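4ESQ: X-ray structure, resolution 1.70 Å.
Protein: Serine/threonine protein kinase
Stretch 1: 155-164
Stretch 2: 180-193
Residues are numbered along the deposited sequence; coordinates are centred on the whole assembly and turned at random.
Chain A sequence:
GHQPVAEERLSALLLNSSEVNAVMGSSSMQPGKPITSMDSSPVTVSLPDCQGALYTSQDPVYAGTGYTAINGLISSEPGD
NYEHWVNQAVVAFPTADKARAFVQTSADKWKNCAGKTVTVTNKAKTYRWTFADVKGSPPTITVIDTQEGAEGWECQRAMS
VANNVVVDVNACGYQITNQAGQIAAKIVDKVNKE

Stretch 1, residues 155-164: CQRAMSVANN
Stretch 2, residues 180-193: AGQIAAKIVDKVNK

The polar anchor is Gln 156, whose side chain, extended with chi1 and chi2 both t and chi3 at 40°, brings OE1 to the backbone of the helix. Gly 181 N donates to Gln 156 OE1 at 3.0 Å with an N-H...O angle of 155°; Ala 180 N reaches the same Gln 156 OE1 at 2.8 Å, but its 123° angle makes that bond weak despite the shorter distance. At the far end, one water links the stretches, accepting from Asn 163 ND2 at 2.8 Å and donating to Val 191 O at 2.8 Å.

Between these points no hydrogen bond crosses, and the contact is mostly packing; Ser 160 OG, hydrogen-bonded elsewhere in the structure, lies 4.0 Å from Val 188 CG2. Strand 155-162 and helix 180-192 run in nearly the same direction, crossing at -25° with axes 7.4 Å apart at closest approach. Strand alternation turns Gln 156, Ala 158, Ser 160 and Ala 162 toward the helix, Arg 157, Met 159 and Val 161 away. Alanines meet where the backbones come close: Ala 158 CA lies 5.4 Å from Ala 180 CA, with Ala 158 CB 3.7 Å from Ala 180 CB and 4.1 Å from Ala 184 CB. Farther along, Ala 162 CA is 6.1 Å from Val 188 CA. Val 188 and Val 191 are both t in chi1 (162° and 171°); Ala 162 CB packs against Val 188 CG1 at 4.0 Å and Val 191 CG1 at 3.6 Å.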

# COMPACT_ATOMS: atom_id res chain seq x y z
N CYS A 155 4.37 -10.19 1.02
CA CYS A 155 3.58 -9.03 0.60
C CYS A 155 4.38 -8.23 -0.40
O CYS A 155 5.59 -8.12 -0.27
CB CYS A 155 3.22 -8.14 1.78
SG CYS A 155 2.15 -8.88 3.02
N GLN A 156 3.70 -7.68 -1.41
CA GLN A 156 4.34 -6.65 -2.22
C GLN A 156 3.73 -5.31 -1.89
O GLN A 156 2.50 -5.15 -1.88
CB GLN A 156 4.21 -6.92 -3.71
CG GLN A 156 5.02 -5.92 -4.55
CD GLN A 156 4.70 -5.97 -6.03
OE1 GLN A 156 3.55 -6.12 -6.42
NE2 GLN A 156 5.73 -5.84 -6.87
N ARG A 157 4.59 -4.34 -1.59
CA ARG A 157 4.17 -2.96 -1.42
C ARG A 157 4.33 -2.24 -2.76
O ARG A 157 5.32 -2.46 -3.47
CB ARG A 157 5.02 -2.26 -0.35
CG ARG A 157 4.75 -2.71 1.09
CD ARG A 157 3.48 -2.08 1.64
NE ARG A 157 3.64 -0.68 2.03
CZ ARG A 157 3.10 0.35 1.38
NH1 ARG A 157 2.37 0.14 0.28
NH2 ARG A 157 3.28 1.59 1.83
N ALA A 158 3.37 -1.40 -3.11
CA ALA A 158 3.54 -0.55 -4.28
C ALA A 158 3.02 0.84 -3.96
O ALA A 158 1.98 0.99 -3.32
CB ALA A 158 2.79 -1.12 -5.48
N MET A 159 3.76 1.85 -4.40
CA MET A 159 3.30 3.22 -4.26
C MET A 159 3.53 3.94 -5.56
O MET A 159 4.56 3.76 -6.21
CB MET A 159 4.04 3.95 -3.13
CG MET A 159 3.63 5.41 -2.97
SD MET A 159 4.44 6.21 -1.56
CE MET A 159 3.70 5.31 -0.20
N SER A 160 2.55 4.75 -5.95
CA SER A 160 2.71 5.58 -7.14
C SER A 160 1.98 6.90 -6.91
O SER A 160 1.38 7.12 -5.85
CB SER A 160 2.16 4.87 -8.38
OG SER A 160 2.70 5.44 -9.58
N VAL A 161 2.05 7.78 -7.90
CA VAL A 161 1.39 9.06 -7.81
C VAL A 161 0.91 9.43 -9.20
O VAL A 161 1.59 9.18 -10.19
CB VAL A 161 2.32 10.15 -7.26
CG1 VAL A 161 3.69 10.07 -7.92
CG2 VAL A 161 1.71 11.54 -7.43
N ALA A 162 -0.29 10.00 -9.25
CA ALA A 162 -0.82 10.58 -10.48
C ALA A 162 -1.62 11.80 -10.06
O ALA A 162 -2.36 11.75 -9.08
CB ALA A 162 -1.70 9.59 -11.21
N ASN A 163 -1.46 12.91 -10.77
CA ASN A 163 -2.12 14.15 -10.37
C ASN A 163 -1.75 14.44 -8.91
O ASN A 163 -0.58 14.36 -8.55
CB ASN A 163 -3.64 14.04 -10.55
CG ASN A 163 -4.30 15.39 -10.79
OD1 ASN A 163 -3.75 16.43 -10.43
ND2 ASN A 163 -5.50 15.37 -11.38
N ASN A 164 -2.74 14.77 -8.09
CA ASN A 164 -2.51 15.08 -6.68
C ASN A 164 -2.76 13.89 -5.76
O ASN A 164 -2.98 14.07 -4.56
CB ASN A 164 -3.41 16.24 -6.23
CG ASN A 164 -4.88 15.90 -6.38
OD1 ASN A 164 -5.30 15.36 -7.40
ND2 ASN A 164 -5.66 16.20 -5.35
N ALA A 180 0.74 -6.05 -6.43
CA ALA A 180 0.57 -4.69 -5.93
C ALA A 180 0.93 -3.68 -7.03
O ALA A 180 0.29 -2.63 -7.16
CB ALA A 180 1.39 -4.47 -4.68
N GLY A 181 1.95 -4.00 -7.82
CA GLY A 181 2.29 -3.17 -8.96
C GLY A 181 1.12 -3.11 -9.93
O GLY A 181 0.84 -2.05 -10.50
N GLN A 182 0.45 -4.24 -10.14
CA GLN A 182 -0.69 -4.25 -11.06
C GLN A 182 -1.85 -3.42 -10.51
O GLN A 182 -2.51 -2.66 -11.24
CB GLN A 182 -1.21 -5.66 -11.27
CG GLN A 182 -0.33 -6.54 -12.10
CD GLN A 182 -1.03 -7.85 -12.33
OE1 GLN A 182 -0.80 -8.83 -11.62
NE2 GLN A 182 -1.95 -7.87 -13.30
N ILE A 183 -2.11 -3.59 -9.23
CA ILE A 183 -3.20 -2.86 -8.60
C ILE A 183 -2.92 -1.36 -8.71
O ILE A 183 -3.79 -0.58 -9.12
CB ILE A 183 -3.40 -3.32 -7.14
CG1 ILE A 183 -4.02 -4.72 -7.13
CG2 ILE A 183 -4.28 -2.34 -6.37
CD1 ILE A 183 -3.90 -5.43 -5.79
N ALA A 184 -1.71 -0.96 -8.37
CA ALA A 184 -1.34 0.45 -8.42
C ALA A 184 -1.55 1.04 -9.81
O ALA A 184 -2.10 2.13 -9.97
CB ALA A 184 0.11 0.63 -7.97
N ALA A 185 -1.11 0.30 -10.83
CA ALA A 185 -1.23 0.78 -12.20
C ALA A 185 -2.69 0.94 -12.60
O ALA A 185 -3.05 1.88 -13.32
CB ALA A 185 -0.50 -0.15 -13.16
N LYS A 186 -3.54 0.03 -12.14
CA LYS A 186 -4.96 0.13 -12.46
C LYS A 186 -5.61 1.33 -11.76
O LYS A 186 -6.43 2.03 -12.35
CB LYS A 186 -5.69 -1.18 -12.13
CG LYS A 186 -5.24 -2.34 -13.03
CD LYS A 186 -5.84 -3.67 -12.60
CE LYS A 186 -5.44 -4.80 -13.56
NZ LYS A 186 -5.98 -4.59 -14.94
N ILE A 187 -5.24 1.58 -10.51
CA ILE A 187 -5.72 2.77 -9.81
C ILE A 187 -5.23 4.05 -10.49
O ILE A 187 -5.98 5.01 -10.64
CB ILE A 187 -5.34 2.74 -8.32
CG1 ILE A 187 -6.01 1.55 -7.64
CG2 ILE A 187 -5.74 4.06 -7.63
CD1 ILE A 187 -5.47 1.24 -6.22
N VAL A 188 -3.97 4.06 -10.92
CA VAL A 188 -3.44 5.23 -11.63
C VAL A 188 -4.25 5.50 -12.90
O VAL A 188 -4.52 6.65 -13.23
CB VAL A 188 -1.96 5.04 -11.97
CG1 VAL A 188 -1.52 6.00 -13.06
CG2 VAL A 188 -1.11 5.18 -10.71
N ASP A 189 -4.64 4.44 -13.61
CA ASP A 189 -5.47 4.61 -14.81
C ASP A 189 -6.81 5.27 -14.45
O ASP A 189 -7.33 6.07 -15.22
CB ASP A 189 -5.73 3.28 -15.52
CG ASP A 189 -4.50 2.76 -16.25
OD1 ASP A 189 -3.61 3.56 -16.58
OD2 ASP A 189 -4.45 1.54 -16.53
N LYS A 190 -7.36 4.93 -13.29
CA LYS A 190 -8.60 5.56 -12.85
C LYS A 190 -8.38 7.03 -12.50
O LYS A 190 -9.24 7.87 -12.78
CB LYS A 190 -9.24 4.80 -11.67
CG LYS A 190 -9.74 3.40 -12.06
CD LYS A 190 -10.64 2.80 -10.98
CE LYS A 190 -11.06 1.36 -11.35
NZ LYS A 190 -12.00 0.80 -10.34
N VAL A 191 -7.24 7.36 -11.90
CA VAL A 191 -6.93 8.77 -11.62
C VAL A 191 -6.86 9.53 -12.94
O VAL A 191 -7.41 10.63 -13.08
CB VAL A 191 -5.58 8.94 -10.89
CG1 VAL A 191 -5.20 10.42 -10.82
CG2 VAL A 191 -5.63 8.33 -9.51
N ASN A 192 -6.18 8.93 -13.91
CA ASN A 192 -5.96 9.60 -15.19
C ASN A 192 -7.25 9.96 -15.90
O ASN A 192 -7.31 10.94 -16.64
CB ASN A 192 -5.09 8.74 -16.11
CG ASN A 192 -3.64 8.69 -15.68
OD1 ASN A 192 -3.16 9.56 -14.95
ND2 ASN A 192 -2.92 7.68 -16.14
N LYS A 193 -8.29 9.16 -15.67
CA LYS A 193 -9.55 9.36 -16.39
C LYS A 193 -10.53 10.26 -15.63
O LYS A 193 -11.62 10.54 -16.13
CB LYS A 193 -10.18 8.01 -16.75
CG LYS A 193 -10.87 7.29 -15.61
CD LYS A 193 -11.29 5.89 -16.06
CE LYS A 193 -11.97 5.11 -14.94
NZ LYS A 193 -12.27 3.71 -15.37
O HOH W 1 -6.59 13.34 -13.02